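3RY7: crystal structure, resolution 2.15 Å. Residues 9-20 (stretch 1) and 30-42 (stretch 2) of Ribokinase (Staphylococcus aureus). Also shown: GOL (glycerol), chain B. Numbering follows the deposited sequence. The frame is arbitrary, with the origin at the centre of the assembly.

Stretch 1, residues 9-20: GSTNVDQFLTVE
Stretch 2 30-42: HVEEAQKAFGGGK

The apolar centre is Phe 16 against Phe 38, on the sheet face shared with Asn 12, Asp 14 and Lys 36. Both have chi1 m (-74° and -70°), with chi2 -92° and 113°. Phe 16 CD2 lies 3.5 Å from Phe 38 CD1. The ring centroids are 5.8 Å apart and the planes meet obliquely at 66°. On the other face, buried Val 13 (chi1 t) puts CG1 3.9 Å from Ala 37 CB. Gln 15 (chi1 -116°, chi2 p, chi3 -129°) sets OE1 3.3 Å from Ala 37 CB, so the small Ala 37 side chain lies close to both. Further along, Leu 17 (chi1 t, chi2 p) reaches Val 31 (chi1 p), with Leu 17 CD1 to Val 31 CG2 at 4.1 Å.

Strand 12-18 pairs antiparallel with the strand that ends at Gly 40, and the two stretches bury 829 Å² between them. The strand axes approach to 4.5 Å, and their N-to-C directions differ by 141°. Backbone angles are extended, near -100/120 over residues 13-18; Lys 36 is -104/136, Ala 37 -97/133, Phe 38 -135/161 and Gly 39 -72/141. Six hydrogen bonds set the register. Asn 12 N to Gly 40 O is 3.0 Å, and Gly 40 N to Asn 12 O is 2.9 Å. Asp 14 N to Phe 38 O is 2.8 Å, and Phe 38 N to Asp 14 O is 2.9 Å. Phe 16 N to Lys 36 O and Lys 36 N to Phe 16 O are both 2.9 Å. Val 13 with Gly 39 (CA to CA 5.2 Å) and Gln 15 with Ala 37 (CA to CA 4.7 Å) are the non-hydrogen-bonded pairs between them. CA-H...O contacts add to the ladder: Ala 37 CA to Asp 14 O and Gln 35 CA to Phe 16 O, each 3.3 Å.

Glycines allow the close approach at one end. A CB on Gly 40 (phi/psi -152/-163) would clash with Asp 14 OD2. Gly 41 (95/125) is the N-cap of a helix; a CB there would strike Ser 10 O, and these angles by themselves call for glycine. Ser 10 (chi1 p) sets OG 3.6 Å from Gly 41 CA.

Asp 14 (chi1 m, chi2 -10°) binds glycerol, probably from the crystallisation liquor. Glycerol O2 donates to Asp 14 OD1 at 2.8 Å and O3 to Asp 14 OD2 at 3.0 Å.

Waters bridge the polar edge. One joins Gln 15 O (2.9 Å from the water O) to Gln 35 NE2 (3.0 Å). Beyond the last paired residues, another joins Thr 18 N (2.9 Å) to Ala 34 O (2.8 Å), and a third joins Thr 18 O (3.1 Å) to Glu 32 N (2.7 Å).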

# COMPACT_ATOMS: atom_id res chain seq x y z
N GLY A 9 -13.51 -4.48 -22.69
CA GLY A 9 -12.55 -5.46 -22.21
C GLY A 9 -12.96 -6.31 -21.02
O GLY A 9 -14.14 -6.43 -20.69
N SER A 10 -11.95 -6.91 -20.40
CA SER A 10 -12.15 -7.98 -19.44
C SER A 10 -12.32 -7.50 -18.00
O SER A 10 -11.73 -6.49 -17.58
CB SER A 10 -10.95 -8.92 -19.50
OG SER A 10 -9.76 -8.21 -19.17
N THR A 11 -13.11 -8.24 -17.25
CA THR A 11 -13.12 -8.12 -15.79
C THR A 11 -12.76 -9.48 -15.22
O THR A 11 -13.36 -10.50 -15.61
CB THR A 11 -14.50 -7.69 -15.27
OG1 THR A 11 -14.80 -6.37 -15.74
CG2 THR A 11 -14.51 -7.68 -13.73
N ASN A 12 -11.77 -9.50 -14.33
CA ASN A 12 -11.29 -10.74 -13.74
C ASN A 12 -11.37 -10.67 -12.23
O ASN A 12 -11.19 -9.60 -11.65
CB ASN A 12 -9.83 -11.00 -14.12
CG ASN A 12 -9.65 -11.54 -15.53
OD1 ASN A 12 -10.59 -12.05 -16.15
ND2 ASN A 12 -8.41 -11.45 -16.04
N VAL A 13 -11.61 -11.80 -11.57
CA VAL A 13 -11.34 -11.87 -10.15
C VAL A 13 -9.99 -12.55 -9.97
O VAL A 13 -9.83 -13.72 -10.30
CB VAL A 13 -12.46 -12.59 -9.38
CG1 VAL A 13 -12.09 -12.73 -7.91
CG2 VAL A 13 -13.79 -11.84 -9.55
N ASP A 14 -9.01 -11.80 -9.48
CA ASP A 14 -7.67 -12.33 -9.24
C ASP A 14 -7.59 -13.05 -7.89
O ASP A 14 -7.83 -12.45 -6.85
CB ASP A 14 -6.64 -11.20 -9.26
CG ASP A 14 -6.49 -10.54 -10.63
OD1 ASP A 14 -7.04 -11.06 -11.64
OD2 ASP A 14 -5.80 -9.50 -10.70
N GLN A 15 -7.26 -14.33 -7.91
CA GLN A 15 -7.02 -15.08 -6.69
C GLN A 15 -5.54 -15.19 -6.37
O GLN A 15 -4.82 -15.94 -7.01
CB GLN A 15 -7.57 -16.48 -6.80
CG GLN A 15 -8.67 -16.72 -5.82
CD GLN A 15 -9.96 -16.16 -6.33
OE1 GLN A 15 -10.66 -15.42 -5.65
NE2 GLN A 15 -10.28 -16.51 -7.57
N PHE A 16 -5.12 -14.47 -5.34
CA PHE A 16 -3.71 -14.46 -4.93
C PHE A 16 -3.42 -15.43 -3.78
O PHE A 16 -4.03 -15.34 -2.71
CB PHE A 16 -3.31 -13.05 -4.52
CG PHE A 16 -3.12 -12.12 -5.67
CD1 PHE A 16 -1.87 -11.96 -6.26
CD2 PHE A 16 -4.20 -11.39 -6.17
CE1 PHE A 16 -1.69 -11.09 -7.32
CE2 PHE A 16 -4.02 -10.51 -7.23
CZ PHE A 16 -2.76 -10.36 -7.81
N LEU A 17 -2.47 -16.33 -4.02
CA LEU A 17 -1.92 -17.20 -2.98
C LEU A 17 -0.46 -16.85 -2.75
O LEU A 17 0.37 -17.06 -3.63
CB LEU A 17 -2.01 -18.65 -3.41
CG LEU A 17 -1.65 -19.71 -2.36
CD1 LEU A 17 -2.71 -19.74 -1.27
CD2 LEU A 17 -1.50 -21.08 -3.01
N THR A 18 -0.14 -16.30 -1.58
CA THR A 18 1.24 -15.95 -1.28
C THR A 18 1.93 -17.12 -0.60
O THR A 18 1.54 -17.54 0.48
CB THR A 18 1.35 -14.74 -0.37
OG1 THR A 18 0.65 -13.63 -0.95
CG2 THR A 18 2.81 -14.35 -0.18
N VAL A 19 2.95 -17.66 -1.27
CA VAL A 19 3.78 -18.69 -0.68
C VAL A 19 5.16 -18.11 -0.37
O VAL A 19 5.43 -16.92 -0.59
CB VAL A 19 3.92 -19.90 -1.61
CG1 VAL A 19 2.55 -20.36 -2.07
CG2 VAL A 19 4.79 -19.54 -2.81
N GLU A 20 6.03 -18.96 0.17
CA GLU A 20 7.40 -18.57 0.44
C GLU A 20 8.20 -19.05 -0.75
O GLU A 20 8.99 -18.33 -1.35
CB GLU A 20 7.90 -19.24 1.72
CG GLU A 20 8.83 -18.37 2.56
CD GLU A 20 8.33 -18.18 3.99
OE1 GLU A 20 8.43 -19.14 4.79
OE2 GLU A 20 7.84 -17.06 4.30
N HIS A 30 3.26 -26.09 2.45
CA HIS A 30 2.24 -25.55 3.34
C HIS A 30 2.26 -24.02 3.29
O HIS A 30 3.32 -23.41 3.21
CB HIS A 30 2.42 -26.11 4.77
CG HIS A 30 2.15 -27.58 4.86
ND1 HIS A 30 0.91 -28.10 5.20
CD2 HIS A 30 2.93 -28.66 4.57
CE1 HIS A 30 0.95 -29.42 5.15
NE2 HIS A 30 2.16 -29.78 4.77
N VAL A 31 1.08 -23.41 3.30
CA VAL A 31 0.98 -21.96 3.13
C VAL A 31 0.29 -21.30 4.34
O VAL A 31 -0.47 -21.95 5.06
CB VAL A 31 0.27 -21.62 1.78
CG1 VAL A 31 -1.08 -22.32 1.67
CG2 VAL A 31 0.14 -20.12 1.59
N GLU A 32 0.53 -20.04 4.58
CA GLU A 32 0.02 -19.36 5.75
C GLU A 32 -1.41 -18.92 5.62
O GLU A 32 -2.12 -18.90 6.57
CB GLU A 32 0.84 -18.14 6.07
CG GLU A 32 0.80 -17.78 7.54
OE1 GLU A 32 -0.34 -15.71 8.00
OE2 GLU A 32 1.86 -15.70 7.84
N GLU A 33 -1.82 -18.53 4.43
CA GLU A 33 -3.14 -18.00 4.18
C GLU A 33 -3.80 -18.66 3.01
O GLU A 33 -3.15 -19.27 2.24
CB GLU A 33 -3.04 -16.54 3.89
CG GLU A 33 -2.63 -15.73 5.02
OE1 GLU A 33 -1.09 -14.38 3.74
OE2 GLU A 33 -2.42 -13.39 5.15
N ALA A 34 -5.09 -18.49 2.88
CA ALA A 34 -5.85 -18.98 1.74
C ALA A 34 -5.75 -17.94 0.63
O ALA A 34 -5.00 -16.96 0.75
CB ALA A 34 -7.29 -19.22 2.13
N GLN A 35 -6.50 -18.14 -0.44
CA GLN A 35 -6.53 -17.20 -1.56
C GLN A 35 -7.23 -15.91 -1.17
O GLN A 35 -8.32 -15.94 -0.59
CB GLN A 35 -7.24 -17.84 -2.76
CG GLN A 35 -6.39 -18.83 -3.52
CD GLN A 35 -7.16 -19.61 -4.57
OE1 GLN A 35 -8.38 -19.79 -4.46
NE2 GLN A 35 -6.45 -20.09 -5.59
N LYS A 36 -6.64 -14.80 -1.48
CA LYS A 36 -7.33 -13.56 -1.35
C LYS A 36 -7.76 -13.05 -2.70
O LYS A 36 -7.02 -13.10 -3.64
CB LYS A 36 -6.50 -12.55 -0.63
CG LYS A 36 -6.74 -12.57 0.87
CD LYS A 36 -8.04 -11.85 1.32
CE LYS A 36 -8.36 -12.15 2.78
NZ LYS A 36 -7.60 -11.30 3.76
N ALA A 37 -8.98 -12.58 -2.76
CA ALA A 37 -9.56 -12.16 -4.03
C ALA A 37 -9.41 -10.66 -4.19
O ALA A 37 -9.68 -9.91 -3.26
CB ALA A 37 -11.03 -12.56 -4.11
N PHE A 38 -8.95 -10.24 -5.36
CA PHE A 38 -8.85 -8.83 -5.68
C PHE A 38 -9.38 -8.59 -7.10
O PHE A 38 -9.47 -9.52 -7.90
CB PHE A 38 -7.38 -8.38 -5.63
CG PHE A 38 -6.79 -8.34 -4.24
CD1 PHE A 38 -5.77 -9.22 -3.89
CD2 PHE A 38 -7.22 -7.41 -3.31
CE1 PHE A 38 -5.20 -9.18 -2.62
CE2 PHE A 38 -6.65 -7.36 -2.04
CZ PHE A 38 -5.64 -8.25 -1.70
N GLY A 39 -9.72 -7.35 -7.41
CA GLY A 39 -10.20 -7.00 -8.73
C GLY A 39 -9.06 -7.03 -9.73
O GLY A 39 -7.94 -6.63 -9.42
N GLY A 40 -9.36 -7.52 -10.93
CA GLY A 40 -8.38 -7.61 -12.00
C GLY A 40 -9.04 -7.54 -13.38
O GLY A 40 -10.20 -7.13 -13.51
N GLY A 41 -8.31 -7.95 -14.40
CA GLY A 41 -8.76 -7.74 -15.77
C GLY A 41 -8.17 -6.47 -16.37
O GLY A 41 -8.30 -5.37 -15.81
N LYS A 42 -7.51 -6.62 -17.52
CA LYS A 42 -6.94 -5.48 -18.24
C LYS A 42 -8.02 -4.43 -18.46
O LYS A 42 -7.78 -3.24 -18.25
CB LYS A 42 -6.31 -5.92 -19.57
CG LYS A 42 -5.11 -6.83 -19.40
CD LYS A 42 -4.62 -7.33 -20.74
CE LYS A 42 -3.33 -8.11 -20.61
NZ LYS A 42 -2.24 -7.27 -20.00
C1 GOL B . -4.33 -10.20 -15.61
O1 GOL B . -5.15 -9.61 -16.60
C2 GOL B . -4.97 -9.96 -14.23
O2 GOL B . -6.18 -10.71 -14.23
C3 GOL B . -5.33 -8.49 -14.17
O3 GOL B . -4.80 -7.88 -13.00
O HOH W 1 -4.06 -18.72 -6.73
O HOH W 2 -10.73 -16.15 -2.30
O HOH W 3 -2.34 -16.24 0.35
O HOH W 4 2.48 -18.74 3.22